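Local coordinates for protein PvdO (Pseudomonas aeruginosa, PDB 5HHA) that probably takes part in maturation of the pyoverdine chromophore in the periplasm, and belongs to the family of formylglycine-generating enzymes, at residues 124-129 / 278-283; 216-221 / 247-252. All coordinates share one frame; numbering follows the deposited sequence.

Interaction 1 (124-129 / 278-283)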
loop_
_atom_site.group_PDB
_atom_site.type_symbol
_atom_site.label_atom_id
_atom_site.label_comp_id
_atom_site.label_asym_id
_atom_site.label_seq_id
_atom_site.Cartn_x
_atom_site.Cartn_y
_atom_site.Cartn_z
ATOM N N GLN A 124 10.615 -7.818 -6.132
ATOM C CA GLN A 124 9.242 -8.106 -5.726
ATOM C C GLN A 124 9.001 -7.416 -4.380
ATOM O O GLN A 124 9.928 -7.079 -3.655
ATOM C CB GLN A 124 9.015 -9.605 -5.618
ATOM C CG GLN A 124 8.595 -10.249 -6.944
ATOM C CD GLN A 124 8.766 -11.752 -6.921
ATOM O OE1 GLN A 124 7.913 -12.495 -6.453
ATOM N NE2 GLN A 124 9.891 -12.223 -7.439
ATOM N N PRO A 125 7.725 -7.181 -4.017
ATOM C CA PRO A 125 7.458 -6.493 -2.749
ATOM C C PRO A 125 7.932 -7.277 -1.534
ATOM O O PRO A 125 7.790 -8.505 -1.456
ATOM C CB PRO A 125 5.925 -6.369 -2.715
ATOM C CG PRO A 125 5.498 -6.508 -4.123
ATOM C CD PRO A 125 6.500 -7.421 -4.790
ATOM N N ALA A 126 8.447 -6.551 -0.553
ATOM C CA ALA A 126 8.645 -7.107 0.780
ATOM C C ALA A 126 7.300 -7.554 1.339
ATOM O O ALA A 126 6.274 -6.852 1.206
ATOM C CB ALA A 126 9.246 -6.069 1.693
ATOM N N VAL A 127 7.282 -8.704 1.982
ATOM C CA VAL A 127 6.093 -9.231 2.632
ATOM C C VAL A 127 6.529 -9.893 3.952
ATOM O O VAL A 127 7.704 -9.801 4.347
ATOM C CB VAL A 127 5.368 -10.241 1.712
ATOM C CG1 VAL A 127 4.783 -9.535 0.491
ATOM C CG2 VAL A 127 6.292 -11.405 1.293
ATOM N N CYS A 128 5.593 -10.546 4.633
ATOM C CA CYS A 128 5.919 -11.331 5.822
ATOM C C CYS A 128 6.451 -10.449 6.927
ATOM O O CYS A 128 7.282 -10.887 7.741
ATOM C CB CYS A 128 6.869 -12.485 5.464
ATOM S SG CYS A 128 6.080 -13.743 4.461
ATOM N N VAL A 129 5.913 -9.228 6.970
ATOM C CA VAL A 129 6.179 -8.223 7.992
ATOM C C VAL A 129 4.879 -7.837 8.704
ATOM O O VAL A 129 3.804 -7.753 8.080
ATOM C CB VAL A 129 6.807 -6.951 7.384
ATOM C CG1 VAL A 129 8.269 -7.185 7.010
ATOM C CG2 VAL A 129 5.997 -6.430 6.183
ATOM N N ILE A 278 0.823 -9.294 2.368
ATOM C CA ILE A 278 0.820 -7.944 2.931
ATOM C C ILE A 278 2.229 -7.390 2.936
ATOM O O ILE A 278 3.129 -7.964 3.570
ATOM C CB ILE A 278 0.259 -7.850 4.400
ATOM C CG1 ILE A 278 -1.053 -8.610 4.558
ATOM C CG2 ILE A 278 0.093 -6.388 4.758
ATOM C CD1 ILE A 278 -1.501 -8.706 6.013
ATOM N N GLY A 279 2.408 -6.287 2.227
ATOM C CA GLY A 279 3.644 -5.516 2.229
ATOM C C GLY A 279 3.343 -4.109 2.748
ATOM O O GLY A 279 2.494 -3.937 3.628
ATOM N N PHE A 280 4.024 -3.098 2.198
ATOM C CA PHE A 280 3.863 -1.747 2.738
ATOM C C PHE A 280 4.543 -0.729 1.885
ATOM O O PHE A 280 5.478 -1.047 1.147
ATOM C CB PHE A 280 4.395 -1.636 4.166
ATOM C CG PHE A 280 5.890 -1.854 4.290
ATOM C CD1 PHE A 280 6.436 -3.136 4.288
ATOM C CD2 PHE A 280 6.754 -0.777 4.469
ATOM C CE1 PHE A 280 7.790 -3.330 4.450
ATOM C CE2 PHE A 280 8.117 -0.968 4.621
ATOM C CZ PHE A 280 8.631 -2.244 4.627
ATOM N N ARG A 281 4.060 0.504 1.976
ATOM C CA ARG A 281 4.784 1.673 1.503
ATOM C C ARG A 281 5.242 2.466 2.733
ATOM O O ARG A 281 4.791 2.239 3.851
ATOM C CB ARG A 281 3.891 2.548 0.622
ATOM C CG ARG A 281 3.469 1.888 -0.645
ATOM C CD ARG A 281 2.552 2.775 -1.480
ATOM N NE ARG A 281 1.892 1.942 -2.449
ATOM C CZ ARG A 281 2.280 1.755 -3.708
ATOM N NH1 ARG A 281 3.244 2.482 -4.264
ATOM N NH2 ARG A 281 1.663 0.842 -4.441
ATOM N N VAL A 282 6.139 3.426 2.487
ATOM C CA VAL A 282 6.466 4.427 3.473
ATOM C C VAL A 282 6.186 5.802 2.899
ATOM O O VAL A 282 6.173 6.024 1.684
ATOM C CB VAL A 282 7.950 4.339 3.951
ATOM C CG1 VAL A 282 8.208 3.061 4.731
ATOM C CG2 VAL A 282 8.944 4.461 2.795
ATOM N N ALA A 283 6.003 6.735 3.826
ATOM C CA ALA A 283 5.800 8.142 3.495
ATOM C C ALA A 283 6.918 8.961 4.120
ATOM O O ALA A 283 7.515 8.537 5.107
ATOM C CB ALA A 283 4.449 8.624 4.005
HETATM O O HOH W 1 5.999 -4.235 0.384
HETATM O O HOH W 2 3.060 -9.310 5.999
#
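In the buried core of this FGE-sulfatase domain, Ala126, Val127 and Val129, from the loop between helices 86-96 and 131-145, pass beside Ile278, Gly279 and Phe280 at the start of strand 278-285. The other flank of that strand is paired in parallel with strand 218-221. On the loop side no direct hydrogen bond joins the two segments, and two waters do the linking. One bonds to Ala126 O at 2.8 Å and accepts from Phe280 N at 2.9 Å; the other lies within hydrogen-bonding distance of both Ile278 O and Val129 O, so these buried carbonyls have polar partners. The backbones come closest at Gly279. Having no side chain, it lets Ala126 O settle 3.1 Å from Gly279 CA, where a CB would come too close to that oxygen. Just beyond, Val127 CA makes a CH...O contact of 3.4 Å with Ile278 O, while CB and CG1 of Val127 lean against the same carbonyl. The apolar part of the contact is gathered round the ring of Phe280. Its chi1 of 65° sets CG between the backbone N and carbonyl carbon, and the ring swings toward the loop although the CB itself does not point there. A flat, wide group suits this place, because it can touch the loop and still reach Val134 and Tyr137 of helix 131-145. The small methyl of Ala126 touches both Phe280 and Leu89 of helix 86-96, with Ala126 CB 4.2 Å from Phe280 CE1. Branched Val129, whose side chain crosses that of Phe280 at about a right angle, sends one methyl obliquely to the ring: Val129 CG2 lies 3.8 Å from Phe280 CD1.

Interaction 2 (216-221 / 247-252)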
loop_
_atom_site.group_PDB
_atom_site.type_symbol
_atom_site.label_atom_id
_atom_site.label_comp_id
_atom_site.label_asym_id
_atom_site.label_seq_id
_atom_site.Cartn_x
_atom_site.Cartn_y
_atom_site.Cartn_z
ATOM N N ASN A 216 -0.850 -6.597 -6.596
ATOM C CA ASN A 216 0.438 -7.089 -6.118
ATOM C C ASN A 216 0.343 -7.548 -4.662
ATOM O O ASN A 216 0.302 -8.749 -4.402
ATOM C CB ASN A 216 1.599 -6.125 -6.425
ATOM C CG ASN A 216 2.861 -6.856 -6.856
ATOM O OD1 ASN A 216 2.845 -8.061 -7.052
ATOM N ND2 ASN A 216 3.953 -6.111 -7.025
ATOM N N VAL A 217 0.293 -6.612 -3.704
ATOM C CA VAL A 217 0.099 -6.943 -2.304
ATOM C C VAL A 217 -0.806 -5.925 -1.642
ATOM O O VAL A 217 -0.852 -4.759 -2.038
ATOM C CB VAL A 217 1.457 -6.958 -1.514
ATOM C CG1 VAL A 217 2.332 -8.106 -1.953
ATOM C CG2 VAL A 217 2.230 -5.666 -1.651
ATOM N N TYR A 218 -1.511 -6.377 -0.613
ATOM C CA TYR A 218 -2.063 -5.422 0.364
ATOM C C TYR A 218 -0.922 -4.678 1.044
ATOM O O TYR A 218 0.235 -5.121 0.995
ATOM C CB TYR A 218 -2.856 -6.179 1.430
ATOM C CG TYR A 218 -4.325 -6.356 1.114
ATOM C CD1 TYR A 218 -5.241 -5.389 1.509
ATOM C CD2 TYR A 218 -4.803 -7.476 0.445
ATOM C CE1 TYR A 218 -6.594 -5.532 1.270
ATOM C CE2 TYR A 218 -6.172 -7.626 0.199
ATOM C CZ TYR A 218 -7.053 -6.634 0.607
ATOM O OH TYR A 218 -8.438 -6.736 0.425
ATOM N N GLU A 219 -1.255 -3.588 1.716
ATOM C CA GLU A 219 -0.278 -2.743 2.375
ATOM C C GLU A 219 -0.771 -2.330 3.738
ATOM O O GLU A 219 -1.913 -1.873 3.885
ATOM C CB GLU A 219 -0.054 -1.455 1.598
ATOM C CG GLU A 219 0.565 -1.665 0.227
ATOM C CD GLU A 219 0.454 -0.444 -0.650
ATOM O OE1 GLU A 219 0.226 0.668 -0.116
ATOM O OE2 GLU A 219 0.614 -0.586 -1.886
ATOM N N TRP A 220 0.106 -2.399 4.737
ATOM C CA TRP A 220 -0.192 -1.783 6.009
ATOM C C TRP A 220 -0.348 -0.266 5.865
ATOM O O TRP A 220 0.409 0.373 5.131
ATOM C CB TRP A 220 0.950 -2.016 6.997
ATOM C CG TRP A 220 1.155 -3.431 7.391
ATOM C CD1 TRP A 220 2.183 -4.227 6.997
ATOM C CD2 TRP A 220 0.328 -4.232 8.259
ATOM N NE1 TRP A 220 2.057 -5.468 7.577
ATOM C CE2 TRP A 220 0.927 -5.501 8.340
ATOM C CE3 TRP A 220 -0.864 -4.008 8.956
ATOM C CZ2 TRP A 220 0.400 -6.527 9.109
ATOM C CZ3 TRP A 220 -1.386 -5.034 9.719
ATOM C CH2 TRP A 220 -0.759 -6.284 9.778
ATOM N N VAL A 221 -1.321 0.284 6.592
ATOM C CA VAL A 221 -1.393 1.724 6.857
ATOM C C VAL A 221 -1.554 1.890 8.370
ATOM O O VAL A 221 -1.795 0.936 9.087
ATOM C CB VAL A 221 -2.512 2.439 6.065
ATOM C CG1 VAL A 221 -2.296 2.263 4.562
ATOM C CG2 VAL A 221 -3.869 1.926 6.461
ATOM N N VAL A 247 -6.139 -3.117 12.677
ATOM C CA VAL A 247 -5.738 -1.945 11.930
ATOM C C VAL A 247 -6.113 -2.124 10.462
ATOM O O VAL A 247 -6.420 -3.217 10.020
ATOM C CB VAL A 247 -4.217 -1.688 12.062
ATOM C CG1 VAL A 247 -3.839 -1.331 13.513
ATOM C CG2 VAL A 247 -3.395 -2.854 11.514
ATOM N N GLN A 248 -6.111 -1.034 9.717
ATOM C CA GLN A 248 -6.460 -1.068 8.300
ATOM C C GLN A 248 -5.296 -1.535 7.443
ATOM O O GLN A 248 -4.125 -1.241 7.725
ATOM C CB GLN A 248 -6.866 0.334 7.812
ATOM C CG GLN A 248 -8.007 0.972 8.576
ATOM C CD GLN A 248 -9.416 0.424 8.320
ATOM O OE1 GLN A 248 -9.678 -0.405 7.443
ATOM N NE2 GLN A 248 -10.328 0.899 9.091
ATOM N N ILE A 249 -5.632 -2.218 6.353
ATOM C CA ILE A 249 -4.711 -2.502 5.259
ATOM C C ILE A 249 -5.403 -2.068 3.965
ATOM O O ILE A 249 -6.640 -1.987 3.885
ATOM C CB ILE A 249 -4.287 -3.992 5.219
ATOM C CG1 ILE A 249 -5.501 -4.898 5.105
ATOM C CG2 ILE A 249 -3.479 -4.337 6.456
ATOM C CD1 ILE A 249 -5.161 -6.404 4.995
ATOM N N ARG A 250 -4.616 -1.757 2.948
ATOM C CA ARG A 250 -5.146 -1.216 1.702
ATOM C C ARG A 250 -4.563 -1.922 0.489
ATOM O O ARG A 250 -3.509 -2.562 0.551
ATOM C CB ARG A 250 -4.877 0.284 1.611
ATOM C CG ARG A 250 -5.943 1.115 2.357
ATOM C CD ARG A 250 -7.339 0.900 1.748
ATOM N NE ARG A 250 -8.322 1.871 2.223
ATOM C CZ ARG A 250 -8.878 2.808 1.474
ATOM N NH1 ARG A 250 -8.652 2.936 0.168
ATOM N NH2 ARG A 250 -9.763 3.593 2.042
ATOM N N GLY A 251 -5.228 -1.742 -0.640
ATOM C CA GLY A 251 -4.833 -2.346 -1.897
ATOM C C GLY A 251 -5.454 -3.714 -2.053
ATOM O O GLY A 251 -6.545 -3.996 -1.577
ATOM N N ASN A 252 -4.761 -4.572 -2.793
ATOM C CA ASN A 252 -5.258 -5.922 -3.052
ATOM C C ASN A 252 -4.067 -6.785 -3.445
ATOM O O ASN A 252 -3.116 -6.278 -4.033
ATOM C CB ASN A 252 -6.292 -5.878 -4.185
ATOM C CG ASN A 252 -7.122 -7.129 -4.271
ATOM O OD1 ASN A 252 -7.329 -7.823 -3.279
ATOM N ND2 ASN A 252 -7.659 -7.384 -5.446
HETATM O O HOH W 3 -2.203 -3.006 -3.673
HETATM O O HOH W 4 -9.111 -8.640 -1.323
#
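Backbone hydrogen bonds tie Glu219 to Arg250 as an antiparallel hydrogen-bonded pair. Glu219 N donates to Arg250 O at 2.7 Å, a short but bent bond (135° at the hydrogen), and Arg250 N returns a straighter one to Glu219 O at 2.9 Å. Val221 N reaches Gln248 O only weakly. Apolar contacts fill the face carrying Trp220 and Ile249. Ile249 is branched enough to serve two rings: its CG2 lies 3.6 Å from Trp220 CE3, while a chi1 of 57° turns CG1 toward Tyr218, and CG1 and CD1 both lie 3.6 Å from Tyr218 CD1. Val247 CG2 comes to the indole edge, near its plane, 3.5 Å from Trp220 CZ3. Over one face of the Tyr218 ring sit Gly251 O and Asn252 CA, the latter in a CH-pi contact 4.0 Å from the ring centroid. Gly251 has backbone angles at which a CB would jam against the preceding carbonyl oxygen. Waters supply the remaining polar links. Tyr218 OH donates to a water that in turn donates to Asn252 OD1, and Asn267 also bonds the hydroxyl; a second water joins Val217 O to Asn252 N. The Asn252 amide stands nearly upright to the ring, 88° between planes, its ND2 held by Ser261 and Pro257. Charge is kept to the other face, where long side chains reach helix 154-162: Arg250 meets Glu154 and Glu158, Glu219 meets Arg157. Such an antiparallel pair, apolar on one face and charged on the other, belongs to the central mixed sheet of the FGE-type fold, usually grouped with the C-type lectin-like folds.

Interactions 1 and 2 lie about 9 Å apart, centre to centre, and meet through neighbouring strands of one sheet: 218-221 pairs with 247-251 on one flank and with 278-285 on the other. Gly279 N probably bonds Tyr218 O at 2.8 Å, and Arg281 NE makes a salt bridge with Glu219 OE2 at 2.9 Å. Trp220 also reaches interaction 1, its NE1 bonded to Val129 O. At the loop end Pro125 CG packs 3.3 Å from Asn216 ND2. Interaction 2 is the nearer to the calcium. The side chain of Asn216 is about 8 Å from the bound calcium ion. It also bonds Asn186, a calcium ligand. The side chain of Val127 is about 14 Å from the ion.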